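Tapirin (Caldicellulosiruptor kristjanssonii, PDB 6N2B) probably binds cellulose through its calcium-binding, beta-helical C-terminal domain, which would help this extreme thermophile adhere to plant biomass. Local coordinates at residues F221-G226 with F240-V245; V245-C250 with I266-Y271; N262-K267 with N287-N292; Y306-A311 with Y325-I330. All coordinates share one frame; numbering follows the deposited sequence.

Contact 1 of 4, residues F221-G226 with F240-V245; sequences FTVRGG and FKAIGV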
loop_
_atom_site.group_PDB
_atom_site.type_symbol
_atom_site.label_atom_id
_atom_site.label_comp_id
_atom_site.label_asym_id
_atom_site.label_seq_id
_atom_site.Cartn_x
_atom_site.Cartn_y
_atom_site.Cartn_z
ATOM N N PHE A 221 -8.437 5.484 -6.640
ATOM C CA PHE A 221 -7.196 6.115 -6.219
ATOM C C PHE A 221 -6.070 5.253 -6.746
ATOM O O PHE A 221 -5.990 4.061 -6.429
ATOM C CB PHE A 221 -7.120 6.244 -4.695
ATOM C CG PHE A 221 -5.943 7.056 -4.189
ATOM C CD1 PHE A 221 -4.729 6.448 -3.902
ATOM C CD2 PHE A 221 -6.071 8.416 -3.943
ATOM C CE1 PHE A 221 -3.652 7.189 -3.401
ATOM C CE2 PHE A 221 -4.987 9.159 -3.451
ATOM C CZ PHE A 221 -3.781 8.538 -3.182
ATOM N N THR A 222 -5.235 5.839 -7.586
ATOM C CA THR A 222 -4.074 5.155 -8.120
ATOM C C THR A 222 -2.837 5.852 -7.588
ATOM O O THR A 222 -2.725 7.077 -7.678
ATOM C CB THR A 222 -4.061 5.178 -9.646
ATOM O OG1 THR A 222 -5.204 4.486 -10.165
ATOM C CG2 THR A 222 -2.794 4.542 -10.148
ATOM N N VAL A 223 -1.923 5.084 -7.017
ATOM C CA VAL A 223 -0.580 5.561 -6.758
ATOM C C VAL A 223 0.372 4.822 -7.695
ATOM O O VAL A 223 0.321 3.591 -7.824
ATOM C CB VAL A 223 -0.190 5.414 -5.279
ATOM C CG1 VAL A 223 -0.550 4.051 -4.755
ATOM C CG2 VAL A 223 1.291 5.675 -5.128
ATOM N N ARG A 224 1.199 5.591 -8.394
ATOM C CA ARG A 224 2.078 5.089 -9.440
ATOM C C ARG A 224 3.507 5.462 -9.051
ATOM O O ARG A 224 3.901 6.635 -9.142
ATOM C CB ARG A 224 1.677 5.671 -10.797
ATOM C CG ARG A 224 2.638 5.398 -11.934
ATOM C CD ARG A 224 2.213 6.145 -13.214
ATOM N NE ARG A 224 0.854 5.786 -13.624
ATOM C CZ ARG A 224 0.582 4.843 -14.521
ATOM N NH1 ARG A 224 1.583 4.195 -15.098
ATOM N NH2 ARG A 224 -0.679 4.551 -14.839
ATOM N N GLY A 225 4.277 4.458 -8.615
ATOM C CA GLY A 225 5.632 4.669 -8.161
ATOM C C GLY A 225 5.671 4.982 -6.690
ATOM O O GLY A 225 4.646 5.076 -5.999
ATOM N N GLY A 226 6.894 5.167 -6.205
ATOM C CA GLY A 226 7.130 5.493 -4.806
ATOM C C GLY A 226 6.698 4.358 -3.888
ATOM O O GLY A 226 6.442 3.225 -4.301
ATOM N N PHE A 240 -8.905 0.732 -5.937
ATOM C CA PHE A 240 -7.603 1.166 -5.457
ATOM C C PHE A 240 -6.509 0.469 -6.258
ATOM O O PHE A 240 -6.524 -0.754 -6.396
ATOM C CB PHE A 240 -7.446 0.874 -3.968
ATOM C CG PHE A 240 -6.084 1.196 -3.445
ATOM C CD1 PHE A 240 -5.766 2.490 -3.067
ATOM C CD2 PHE A 240 -5.112 0.220 -3.360
ATOM C CE1 PHE A 240 -4.499 2.797 -2.594
ATOM C CE2 PHE A 240 -3.855 0.517 -2.894
ATOM C CZ PHE A 240 -3.543 1.806 -2.510
ATOM N N LYS A 241 -5.567 1.244 -6.795
ATOM C CA LYS A 241 -4.510 0.693 -7.636
ATOM C C LYS A 241 -3.149 1.234 -7.220
ATOM O O LYS A 241 -2.971 2.445 -7.050
ATOM C CB LYS A 241 -4.758 0.987 -9.110
ATOM C CG LYS A 241 -5.834 0.123 -9.699
ATOM C CD LYS A 241 -6.383 0.731 -10.972
ATOM C CE LYS A 241 -6.904 -0.321 -11.922
ATOM N NZ LYS A 241 -7.994 -1.118 -11.296
ATOM N N ALA A 242 -2.196 0.331 -7.065
ATOM C CA ALA A 242 -0.797 0.671 -6.858
ATOM C C ALA A 242 -0.012 0.111 -8.043
ATOM O O ALA A 242 0.132 -1.109 -8.180
ATOM C CB ALA A 242 -0.309 0.099 -5.532
ATOM N N ILE A 243 0.475 0.980 -8.917
ATOM C CA ILE A 243 1.193 0.548 -10.114
ATOM C C ILE A 243 2.665 0.898 -9.957
ATOM O O ILE A 243 3.024 2.079 -9.884
ATOM C CB ILE A 243 0.623 1.189 -11.386
ATOM C CG1 ILE A 243 -0.870 0.914 -11.505
ATOM C CG2 ILE A 243 1.349 0.667 -12.605
ATOM C CD1 ILE A 243 -1.518 1.703 -12.628
ATOM N N GLY A 244 3.519 -0.119 -9.931
ATOM C CA GLY A 244 4.938 0.124 -9.728
ATOM C C GLY A 244 5.334 0.645 -8.355
ATOM O O GLY A 244 6.362 1.317 -8.241
ATOM N N VAL A 245 4.555 0.346 -7.307
ATOM C CA VAL A 245 4.920 0.740 -5.952
ATOM C C VAL A 245 6.075 -0.126 -5.459
ATOM O O VAL A 245 6.062 -1.358 -5.591
ATOM C CB VAL A 245 3.705 0.628 -5.014
ATOM C CG1 VAL A 245 4.149 0.587 -3.551
ATOM C CG2 VAL A 245 2.763 1.795 -5.230
#
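R224 and I243 lie side by side on the outward face of two parallel strands. R224 sends CB and CG past the carbonyl of I243, with CG 3.9 Å from I243 O. CG stands anti to the backbone N (chi1 171°), and the chain bends at chi3, which sets NE toward E528, its salt-bridge partner on strand 526-531. At the tip, I243 CD1 lies over one face of the guanidinium, 3.7 Å from R224 NH2. The same methyl also meets T222 CG2, at 4.0 Å, while T222 OG1 packs on CB of K241. Strands 221-224 and 240-242 run 4.7 Å apart at 4° to one another, neighbouring coils of a parallel beta-helix, and four backbone hydrogen bonds join the two segments, from K241 N to F221 O at one end to G225 N to I243 O at the other. The face of F221, V223, F240 and A242 turns into the buried interior. There V223 CG1 reaches both A242 CB and V245 CG2, each at 4.0 Å, and the rings of F221 and F240 run alongside, CD1 of F221 being 3.9 Å from CE1 of F240. Beyond the corner at I243 and G244, the CA of V245 approaches G226 O at 3.3 Å.

Contact 2 of 4, residues V245-C250 with I266-Y271; sequences VNNLIC and IKEIMY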
loop_
_atom_site.group_PDB
_atom_site.type_symbol
_atom_site.label_atom_id
_atom_site.label_comp_id
_atom_site.label_asym_id
_atom_site.label_seq_id
_atom_site.Cartn_x
_atom_site.Cartn_y
_atom_site.Cartn_z
ATOM N N VAL A 245 4.555 0.346 -7.307
ATOM C CA VAL A 245 4.920 0.740 -5.952
ATOM C C VAL A 245 6.075 -0.126 -5.459
ATOM O O VAL A 245 6.062 -1.358 -5.591
ATOM C CB VAL A 245 3.705 0.628 -5.014
ATOM C CG1 VAL A 245 4.149 0.587 -3.551
ATOM C CG2 VAL A 245 2.763 1.795 -5.230
ATOM N N ASN A 246 7.079 0.512 -4.870
ATOM C CA ASN A 246 8.234 -0.229 -4.375
ATOM C C ASN A 246 7.932 -0.936 -3.055
ATOM O O ASN A 246 8.098 -2.154 -2.933
ATOM C CB ASN A 246 9.426 0.716 -4.227
ATOM C CG ASN A 246 10.024 1.104 -5.569
ATOM O OD1 ASN A 246 10.073 0.295 -6.496
ATOM N ND2 ASN A 246 10.478 2.345 -5.679
ATOM N N ASN A 247 7.500 -0.198 -2.049
ATOM C CA ASN A 247 7.147 -0.818 -0.781
ATOM C C ASN A 247 5.774 -0.338 -0.319
ATOM O O ASN A 247 5.351 0.782 -0.629
ATOM C CB ASN A 247 8.215 -0.532 0.308
ATOM C CG ASN A 247 9.654 -0.750 -0.197
ATOM O OD1 ASN A 247 10.079 -1.887 -0.419
ATOM N ND2 ASN A 247 10.403 0.335 -0.360
ATOM N N LEU A 248 5.070 -1.208 0.407
ATOM C CA LEU A 248 3.862 -0.841 1.142
ATOM C C LEU A 248 4.073 -1.349 2.557
ATOM O O LEU A 248 3.936 -2.547 2.798
ATOM C CB LEU A 248 2.612 -1.450 0.525
ATOM C CG LEU A 248 1.236 -1.001 1.042
ATOM C CD1 LEU A 248 0.175 -1.445 0.085
ATOM C CD2 LEU A 248 0.887 -1.532 2.427
ATOM N N ILE A 249 4.393 -0.459 3.487
ATOM C CA ILE A 249 4.626 -0.833 4.881
ATOM C C ILE A 249 3.463 -0.344 5.734
ATOM O O ILE A 249 3.170 0.856 5.775
ATOM C CB ILE A 249 5.946 -0.261 5.413
ATOM C CG1 ILE A 249 7.131 -0.874 4.666
ATOM C CG2 ILE A 249 6.013 -0.467 6.921
ATOM C CD1 ILE A 249 8.434 -0.188 4.929
ATOM N N CYS A 250 2.813 -1.259 6.437
ATOM C CA CYS A 250 1.751 -0.882 7.358
ATOM C C CYS A 250 2.120 -1.365 8.747
ATOM O O CYS A 250 2.246 -2.573 8.973
ATOM C CB CYS A 250 0.402 -1.463 6.954
ATOM S SG CYS A 250 -0.826 -1.133 8.250
ATOM N N ILE A 266 3.611 -4.669 -5.978
ATOM C CA ILE A 266 4.653 -4.370 -5.015
ATOM C C ILE A 266 5.965 -4.936 -5.530
ATOM O O ILE A 266 6.102 -6.154 -5.686
ATOM C CB ILE A 266 4.322 -4.934 -3.630
ATOM C CG1 ILE A 266 2.949 -4.427 -3.174
ATOM C CG2 ILE A 266 5.408 -4.496 -2.657
ATOM C CD1 ILE A 266 2.957 -2.953 -2.746
ATOM N N LYS A 267 6.934 -4.055 -5.784
ATOM C CA LYS A 267 8.183 -4.488 -6.399
ATOM C C LYS A 267 9.149 -5.072 -5.394
ATOM O O LYS A 267 9.940 -5.948 -5.745
ATOM C CB LYS A 267 8.841 -3.326 -7.120
ATOM C CG LYS A 267 8.105 -2.971 -8.379
ATOM C CD LYS A 267 8.467 -1.593 -8.833
ATOM C CE LYS A 267 9.876 -1.542 -9.385
ATOM N NZ LYS A 267 10.397 -0.143 -9.290
ATOM N N GLU A 268 9.111 -4.608 -4.148
ATOM C CA GLU A 268 10.027 -5.100 -3.135
ATOM C C GLU A 268 9.201 -5.642 -1.990
ATOM O O GLU A 268 8.647 -6.747 -2.093
ATOM C CB GLU A 268 11.037 -4.010 -2.750
ATOM C CG GLU A 268 12.048 -3.660 -3.874
ATOM C CD GLU A 268 12.756 -4.894 -4.484
ATOM O OE1 GLU A 268 12.922 -5.918 -3.768
ATOM O OE2 GLU A 268 13.158 -4.834 -5.680
ATOM N N ILE A 269 9.056 -4.913 -0.881
ATOM C CA ILE A 269 8.500 -5.467 0.352
ATOM C C ILE A 269 7.107 -4.908 0.610
ATOM O O ILE A 269 6.899 -3.688 0.603
ATOM C CB ILE A 269 9.419 -5.194 1.554
ATOM C CG1 ILE A 269 10.689 -6.045 1.448
ATOM C CG2 ILE A 269 8.672 -5.455 2.862
ATOM C CD1 ILE A 269 11.972 -5.322 1.817
ATOM N N MET A 270 6.159 -5.807 0.858
ATOM C CA MET A 270 4.881 -5.475 1.477
ATOM C C MET A 270 4.911 -6.014 2.902
ATOM O O MET A 270 4.820 -7.227 3.117
ATOM C CB MET A 270 3.713 -6.056 0.689
ATOM C CG MET A 270 2.347 -5.654 1.200
ATOM S SD MET A 270 1.085 -6.360 0.119
ATOM C CE MET A 270 -0.293 -5.299 0.517
ATOM N N TYR A 271 5.067 -5.118 3.867
ATOM C CA TYR A 271 5.113 -5.477 5.277
ATOM C C TYR A 271 3.744 -5.212 5.892
ATOM O O TYR A 271 3.259 -4.075 5.878
ATOM C CB TYR A 271 6.211 -4.694 6.010
ATOM C CG TYR A 271 6.331 -4.995 7.497
ATOM C CD1 TYR A 271 5.407 -4.482 8.407
ATOM C CD2 TYR A 271 7.364 -5.791 7.992
ATOM C CE1 TYR A 271 5.501 -4.747 9.769
ATOM C CE2 TYR A 271 7.475 -6.060 9.359
ATOM C CZ TYR A 271 6.534 -5.531 10.241
ATOM O OH TYR A 271 6.608 -5.775 11.589
#
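Strands 248-250 and 269-271 run parallel, 4.7 Å apart at 16°, and their pairing is one residue out of step with that of V245 and I266 just before. The shift falls at a corner of the parallel beta-helix, where E268 is the extra residue between K267, facing N246, and I269, facing N247. Backbone bonds bracket the turn: K267 N to V245 O before it, E268 N to N246 O within it, and L248 N to I269 O after it. On the outer side, K267 runs alongside N246 and its NZ gives a 2.8 Å hydrogen bond to N246 OD1, in the plane of that amide; the ND2 of the same amide binds E206. Inside, I266 CD1 is placed by a chi2 of -74° against both L248 CB, at 3.6 Å, and V245 CG1, at 3.8 Å. Further on, M270 stretches out beside L248, bringing its CE 3.9 Å from L248 CD1. On the other face, the Y271 ring offers its edge to C250 O, and its hydroxyl is bonded to Q273. N247 OD1 serves as the acceptor for I269 N at the corner: the amide donates to one of its lone pairs over 3.2 Å, at 167°.

Contact 3 of 4, residues N262-K267 with N287-N292; sequences NSIEIK and NTLNAN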
loop_
_atom_site.group_PDB
_atom_site.type_symbol
_atom_site.label_atom_id
_atom_site.label_comp_id
_atom_site.label_asym_id
_atom_site.label_seq_id
_atom_site.Cartn_x
_atom_site.Cartn_y
_atom_site.Cartn_z
ATOM N N ASN A 262 -9.492 -3.568 -7.689
ATOM C CA ASN A 262 -8.214 -3.252 -7.083
ATOM C C ASN A 262 -7.102 -4.034 -7.747
ATOM O O ASN A 262 -7.251 -5.219 -8.055
ATOM C CB ASN A 262 -8.248 -3.562 -5.599
ATOM C CG ASN A 262 -9.416 -2.949 -4.943
ATOM O OD1 ASN A 262 -9.546 -1.720 -4.904
ATOM N ND2 ASN A 262 -10.313 -3.787 -4.448
ATOM N N SER A 263 -5.981 -3.364 -7.953
ATOM C CA SER A 263 -4.832 -3.971 -8.603
ATOM C C SER A 263 -3.606 -3.415 -7.889
ATOM O O SER A 263 -3.369 -2.203 -7.924
ATOM C CB SER A 263 -4.858 -3.659 -10.105
ATOM O OG SER A 263 -3.588 -3.774 -10.728
ATOM N N ILE A 264 -2.854 -4.272 -7.195
ATOM C CA ILE A 264 -1.709 -3.829 -6.398
ATOM C C ILE A 264 -0.432 -4.504 -6.898
ATOM O O ILE A 264 -0.366 -5.735 -6.993
ATOM C CB ILE A 264 -1.933 -4.101 -4.902
ATOM C CG1 ILE A 264 -3.006 -3.167 -4.363
ATOM C CG2 ILE A 264 -0.686 -3.865 -4.123
ATOM C CD1 ILE A 264 -3.629 -3.669 -3.073
ATOM N N GLU A 265 0.585 -3.695 -7.211
ATOM C CA GLU A 265 1.902 -4.178 -7.621
ATOM C C GLU A 265 2.943 -3.721 -6.619
ATOM O O GLU A 265 3.158 -2.521 -6.459
ATOM C CB GLU A 265 2.282 -3.670 -9.006
ATOM C CG GLU A 265 1.562 -4.367 -10.114
ATOM C CD GLU A 265 1.564 -3.544 -11.373
ATOM O OE1 GLU A 265 2.571 -2.833 -11.632
ATOM O OE2 GLU A 265 0.551 -3.604 -12.101
ATOM N N ILE A 266 3.611 -4.669 -5.978
ATOM C CA ILE A 266 4.653 -4.370 -5.015
ATOM C C ILE A 266 5.965 -4.936 -5.530
ATOM O O ILE A 266 6.102 -6.154 -5.686
ATOM C CB ILE A 266 4.322 -4.934 -3.630
ATOM C CG1 ILE A 266 2.949 -4.427 -3.174
ATOM C CG2 ILE A 266 5.408 -4.496 -2.657
ATOM C CD1 ILE A 266 2.957 -2.953 -2.746
ATOM N N LYS A 267 6.934 -4.055 -5.784
ATOM C CA LYS A 267 8.183 -4.488 -6.399
ATOM C C LYS A 267 9.149 -5.072 -5.394
ATOM O O LYS A 267 9.940 -5.948 -5.745
ATOM C CB LYS A 267 8.841 -3.326 -7.120
ATOM C CG LYS A 267 8.105 -2.971 -8.379
ATOM C CD LYS A 267 8.467 -1.593 -8.833
ATOM C CE LYS A 267 9.876 -1.542 -9.385
ATOM N NZ LYS A 267 10.397 -0.143 -9.290
ATOM N N ASN A 287 -9.997 -8.339 -8.282
ATOM C CA ASN A 287 -8.744 -7.805 -7.777
ATOM C C ASN A 287 -7.570 -8.495 -8.454
ATOM O O ASN A 287 -7.691 -9.609 -8.968
ATOM C CB ASN A 287 -8.613 -8.004 -6.262
ATOM C CG ASN A 287 -9.767 -7.407 -5.472
ATOM O OD1 ASN A 287 -10.323 -6.357 -5.824
ATOM N ND2 ASN A 287 -10.123 -8.074 -4.385
ATOM N N THR A 288 -6.421 -7.819 -8.454
ATOM C CA THR A 288 -5.153 -8.482 -8.728
ATOM C C THR A 288 -4.121 -7.984 -7.727
ATOM O O THR A 288 -4.130 -6.810 -7.354
ATOM C CB THR A 288 -4.643 -8.251 -10.172
ATOM O OG1 THR A 288 -4.503 -6.857 -10.432
ATOM C CG2 THR A 288 -5.598 -8.831 -11.186
ATOM N N LEU A 289 -3.241 -8.883 -7.297
ATOM C CA LEU A 289 -2.065 -8.542 -6.510
ATOM C C LEU A 289 -0.853 -9.227 -7.123
ATOM O O LEU A 289 -0.874 -10.440 -7.330
ATOM C CB LEU A 289 -2.234 -8.974 -5.046
ATOM C CG LEU A 289 -0.938 -9.011 -4.228
ATOM C CD1 LEU A 289 -0.438 -7.609 -3.920
ATOM C CD2 LEU A 289 -1.143 -9.800 -2.955
ATOM N N ASN A 290 0.184 -8.457 -7.445
ATOM C CA ASN A 290 1.482 -8.989 -7.868
ATOM C C ASN A 290 2.515 -8.400 -6.929
ATOM O O ASN A 290 2.811 -7.200 -6.998
ATOM C CB ASN A 290 1.842 -8.624 -9.306
ATOM C CG ASN A 290 0.921 -9.240 -10.313
ATOM O OD1 ASN A 290 -0.219 -8.794 -10.492
ATOM N ND2 ASN A 290 1.412 -10.272 -11.002
ATOM N N ALA A 291 3.056 -9.224 -6.051
ATOM C CA ALA A 291 3.968 -8.722 -5.046
ATOM C C ALA A 291 5.210 -9.585 -5.025
ATOM O O ALA A 291 5.155 -10.794 -5.256
ATOM C CB ALA A 291 3.327 -8.679 -3.658
ATOM N N ASN A 292 6.337 -8.936 -4.771
ATOM C CA ASN A 292 7.600 -9.651 -4.680
ATOM C C ASN A 292 7.674 -10.414 -3.361
ATOM O O ASN A 292 7.609 -11.645 -3.338
ATOM C CB ASN A 292 8.752 -8.661 -4.839
ATOM C CG ASN A 292 10.094 -9.338 -4.868
ATOM O OD1 ASN A 292 10.181 -10.548 -5.083
ATOM N ND2 ASN A 292 11.153 -8.572 -4.638
HETATM O O HOH W 1 -1.518 -6.133 -9.597
#
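N262 and N287 begin a parallel strand pairing on one wall of the beta-helix, joining successive coils through backbone bonds, a hydrogen-bonded asparagine pair and a bound water. Strands 263-266 and 287-291 run 4.6 Å apart with no measurable angle between them, and five backbone hydrogen bonds connect the segments, from T288 N to N262 O through to N292 N to I266 O. At the start, the two asparagine side chains point the same way, their amide planes 37° apart. N262 ND2 donates to N287 OD1 over 2.9 Å from well above the carbonyl plane of N287, while N262 N adds a weak bond to the same oxygen. N262 OD1 in turn accepts from F240 N of the preceding coil, and N287 ND2 binds Y309 OH in the next, so amides link coil to coil. On the outer face, one water gives a hydrogen bond to N290 OD1 at 3.1 Å, is bonded to T288 OG1 at 3.2 Å and reaches I264 O weakly. Inward, L289 CD1 comes within 3.8 Å of I264 CG2, and I266 CB lies 3.9 Å from A291 CB. Strand 240-250 flanks this pair on the side of 263-266, strand 307-311 on the side of 287-291, and F278 of strand 275-278 packs against I264 and N287 from within.

Contact 4 of 4, residues Y306-A311 with Y325-I330; sequences YGYYKA and YGNFEI
Y309 N donates to N327 O at 2.7 Å, the shortest of four backbone hydrogen bonds that hold strands 307-311 and 327-330 parallel, 4.7 Å apart at 16°. The others run from N327 N to G307 O, from E329 N to Y309 O and from A311 N to E329 O. They join two more coils of the parallel beta-helix. At the entrance to the strands a water is held by G307 N at 3.1 Å and by N327 ND2 at 3.2 Å. Just before it, Y306 and Y325 extend side by side. Their ring planes differ by only 8° but are slid apart, with centroids 5.3 Å from each other. The rings barely overlap; instead Y306 OH sits over the centre of the Y325 ring, and Y325 CB makes a CH-pi contact over the Y306 face, toward its rim. On the face of Y308, N327, K310 and E329, the Y308 ring lies beside N327, its CD2 3.8 Å from N327 CB, while the OD1 of that asparagine is bonded to R346. K310 NZ and E329 OE1 form a long salt bridge of 3.7 Å. The inner face is mainly apolar. F328 CG stands anti to the backbone N (chi1 178°); the ring edge meets the Y309 carbonyl, and CE1 packs on A311 CB. Y309 packs on L289 and L303. The chemistry thus differs between the faces: outside, Y308 and a long, probably weak charge pair; inside, the carbon packing of Y309, F328 and A311, with the buried Y309 OH satisfied by N287 ND2.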
loop_
_atom_site.group_PDB
_atom_site.type_symbol
_atom_site.label_atom_id
_atom_site.label_comp_id
_atom_site.label_asym_id
_atom_site.label_seq_id
_atom_site.Cartn_x
_atom_site.Cartn_y
_atom_site.Cartn_z
ATOM N N TYR A 306 -12.694 -13.739 -6.524
ATOM C CA TYR A 306 -12.576 -13.056 -7.797
ATOM C C TYR A 306 -11.359 -12.159 -7.713
ATOM O O TYR A 306 -11.434 -10.964 -7.415
ATOM C CB TYR A 306 -13.888 -12.393 -8.162
ATOM C CG TYR A 306 -14.850 -13.507 -8.494
ATOM C CD1 TYR A 306 -14.440 -14.565 -9.310
ATOM C CD2 TYR A 306 -16.123 -13.570 -7.926
ATOM C CE1 TYR A 306 -15.287 -15.625 -9.594
ATOM C CE2 TYR A 306 -16.983 -14.634 -8.211
ATOM C CZ TYR A 306 -16.556 -15.656 -9.044
ATOM O OH TYR A 306 -17.396 -16.707 -9.327
ATOM N N GLY A 307 -10.215 -12.792 -7.925
ATOM C CA GLY A 307 -8.933 -12.145 -7.844
ATOM C C GLY A 307 -7.827 -13.113 -8.192
ATOM O O GLY A 307 -7.959 -14.321 -7.979
ATOM N N TYR A 308 -6.737 -12.592 -8.741
ATOM C CA TYR A 308 -5.534 -13.366 -8.997
ATOM C C TYR A 308 -4.424 -12.744 -8.169
ATOM O O TYR A 308 -3.969 -11.633 -8.463
ATOM C CB TYR A 308 -5.201 -13.381 -10.486
ATOM C CG TYR A 308 -6.197 -14.193 -11.267
ATOM C CD1 TYR A 308 -7.435 -13.649 -11.634
ATOM C CD2 TYR A 308 -5.924 -15.518 -11.616
ATOM C CE1 TYR A 308 -8.369 -14.398 -12.343
ATOM C CE2 TYR A 308 -6.847 -16.282 -12.324
ATOM C CZ TYR A 308 -8.068 -15.718 -12.685
ATOM O OH TYR A 308 -8.985 -16.479 -13.387
ATOM N N TYR A 309 -4.000 -13.453 -7.137
ATOM C CA TYR A 309 -3.037 -12.961 -6.168
ATOM C C TYR A 309 -1.733 -13.729 -6.329
ATOM O O TYR A 309 -1.700 -14.943 -6.125
ATOM C CB TYR A 309 -3.593 -13.136 -4.763
ATOM C CG TYR A 309 -4.946 -12.508 -4.558
ATOM C CD1 TYR A 309 -5.062 -11.171 -4.175
ATOM C CD2 TYR A 309 -6.111 -13.245 -4.722
ATOM C CE1 TYR A 309 -6.301 -10.590 -3.973
ATOM C CE2 TYR A 309 -7.365 -12.666 -4.523
ATOM C CZ TYR A 309 -7.454 -11.339 -4.146
ATOM O OH TYR A 309 -8.693 -10.746 -3.939
ATOM N N LYS A 310 -0.664 -13.024 -6.668
ATOM C CA LYS A 310 0.656 -13.614 -6.819
ATOM C C LYS A 310 1.621 -13.007 -5.809
ATOM O O LYS A 310 1.723 -11.782 -5.691
ATOM C CB LYS A 310 1.184 -13.407 -8.243
ATOM C CG LYS A 310 0.250 -13.950 -9.329
ATOM C CD LYS A 310 0.788 -13.633 -10.722
ATOM C CE LYS A 310 -0.305 -13.649 -11.789
ATOM N NZ LYS A 310 -0.400 -14.942 -12.532
ATOM N N ALA A 311 2.327 -13.855 -5.080
ATOM C CA ALA A 311 3.509 -13.436 -4.342
ATOM C C ALA A 311 4.668 -14.346 -4.729
ATOM O O ALA A 311 4.480 -15.540 -4.969
ATOM C CB ALA A 311 3.286 -13.482 -2.826
ATOM N N TYR A 325 -13.475 -18.206 -4.291
ATOM C CA TYR A 325 -12.972 -18.241 -5.671
ATOM C C TYR A 325 -11.656 -17.496 -5.850
ATOM O O TYR A 325 -11.237 -17.278 -6.995
ATOM C CB TYR A 325 -13.992 -17.715 -6.680
ATOM C CG TYR A 325 -15.208 -18.592 -6.754
ATOM C CD1 TYR A 325 -16.296 -18.369 -5.917
ATOM C CD2 TYR A 325 -15.263 -19.673 -7.634
ATOM C CE1 TYR A 325 -17.423 -19.187 -5.955
ATOM C CE2 TYR A 325 -16.387 -20.500 -7.688
ATOM C CZ TYR A 325 -17.465 -20.251 -6.843
ATOM O OH TYR A 325 -18.587 -21.051 -6.880
ATOM N N GLY A 326 -10.966 -17.139 -4.771
ATOM C CA GLY A 326 -9.681 -16.482 -4.913
ATOM C C GLY A 326 -8.610 -17.412 -5.452
ATOM O O GLY A 326 -8.610 -18.613 -5.202
ATOM N N ASN A 327 -7.676 -16.825 -6.202
ATOM C CA ASN A 327 -6.553 -17.527 -6.810
ATOM C C ASN A 327 -5.270 -16.981 -6.220
ATOM O O ASN A 327 -4.993 -15.784 -6.348
ATOM C CB ASN A 327 -6.518 -17.326 -8.320
ATOM C CG ASN A 327 -7.337 -18.330 -9.053
ATOM O OD1 ASN A 327 -6.798 -19.251 -9.663
ATOM N ND2 ASN A 327 -8.657 -18.163 -9.010
ATOM N N PHE A 328 -4.468 -17.852 -5.620
ATOM C CA PHE A 328 -3.229 -17.427 -4.988
ATOM C C PHE A 328 -2.088 -18.306 -5.472
ATOM O O PHE A 328 -2.139 -19.526 -5.298
ATOM C CB PHE A 328 -3.356 -17.490 -3.470
ATOM C CG PHE A 328 -2.111 -17.105 -2.759
ATOM C CD1 PHE A 328 -1.319 -16.080 -3.241
ATOM C CD2 PHE A 328 -1.721 -17.776 -1.607
ATOM C CE1 PHE A 328 -0.160 -15.730 -2.588
ATOM C CE2 PHE A 328 -0.566 -17.425 -0.943
ATOM C CZ PHE A 328 0.214 -16.400 -1.423
ATOM N N GLU A 329 -1.053 -17.694 -6.057
ATOM C CA GLU A 329 0.121 -18.410 -6.552
ATOM C C GLU A 329 1.374 -17.992 -5.795
ATOM O O GLU A 329 1.632 -16.796 -5.630
ATOM C CB GLU A 329 0.352 -18.154 -8.037
ATOM C CG GLU A 329 -0.853 -18.323 -8.929
ATOM C CD GLU A 329 -0.443 -18.385 -10.390
ATOM O OE1 GLU A 329 0.684 -17.920 -10.714
ATOM O OE2 GLU A 329 -1.238 -18.916 -11.201
ATOM N N ILE A 330 2.172 -18.972 -5.379
ATOM C CA ILE A 330 3.456 -18.728 -4.741
ATOM C C ILE A 330 4.559 -19.040 -5.744
ATOM O O ILE A 330 4.707 -20.189 -6.179
ATOM C CB ILE A 330 3.616 -19.566 -3.470
ATOM C CG1 ILE A 330 2.465 -19.274 -2.507
ATOM C CG2 ILE A 330 4.967 -19.281 -2.819
ATOM C CD1 ILE A 330 2.413 -20.217 -1.349
HETATM O O HOH W 2 -10.764 -15.707 -8.848
#

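How the contacts relate
The four contacts follow one another up the parallel beta-helix, each joining a coil to the next. Contacts 1, 3 and 4 lie on one wall, where strands 221-224, 240-250, 263-266, 287-291, 307-311 and 327-330 stand in chain order; their centres are 9 Å apart between 1 and 3 and 10 Å between 3 and 4, while 1 and 4 are about 19 Å apart without touching. Contact 2 continues round the corner, sharing V245 with contact 1 and I266 and K267 with contact 3. Backbone hydrogen bonds from E265 N to A242 O and from K310 N to L289 O tie the pairs together, making a continuous wall of the domain that probably binds cellulose.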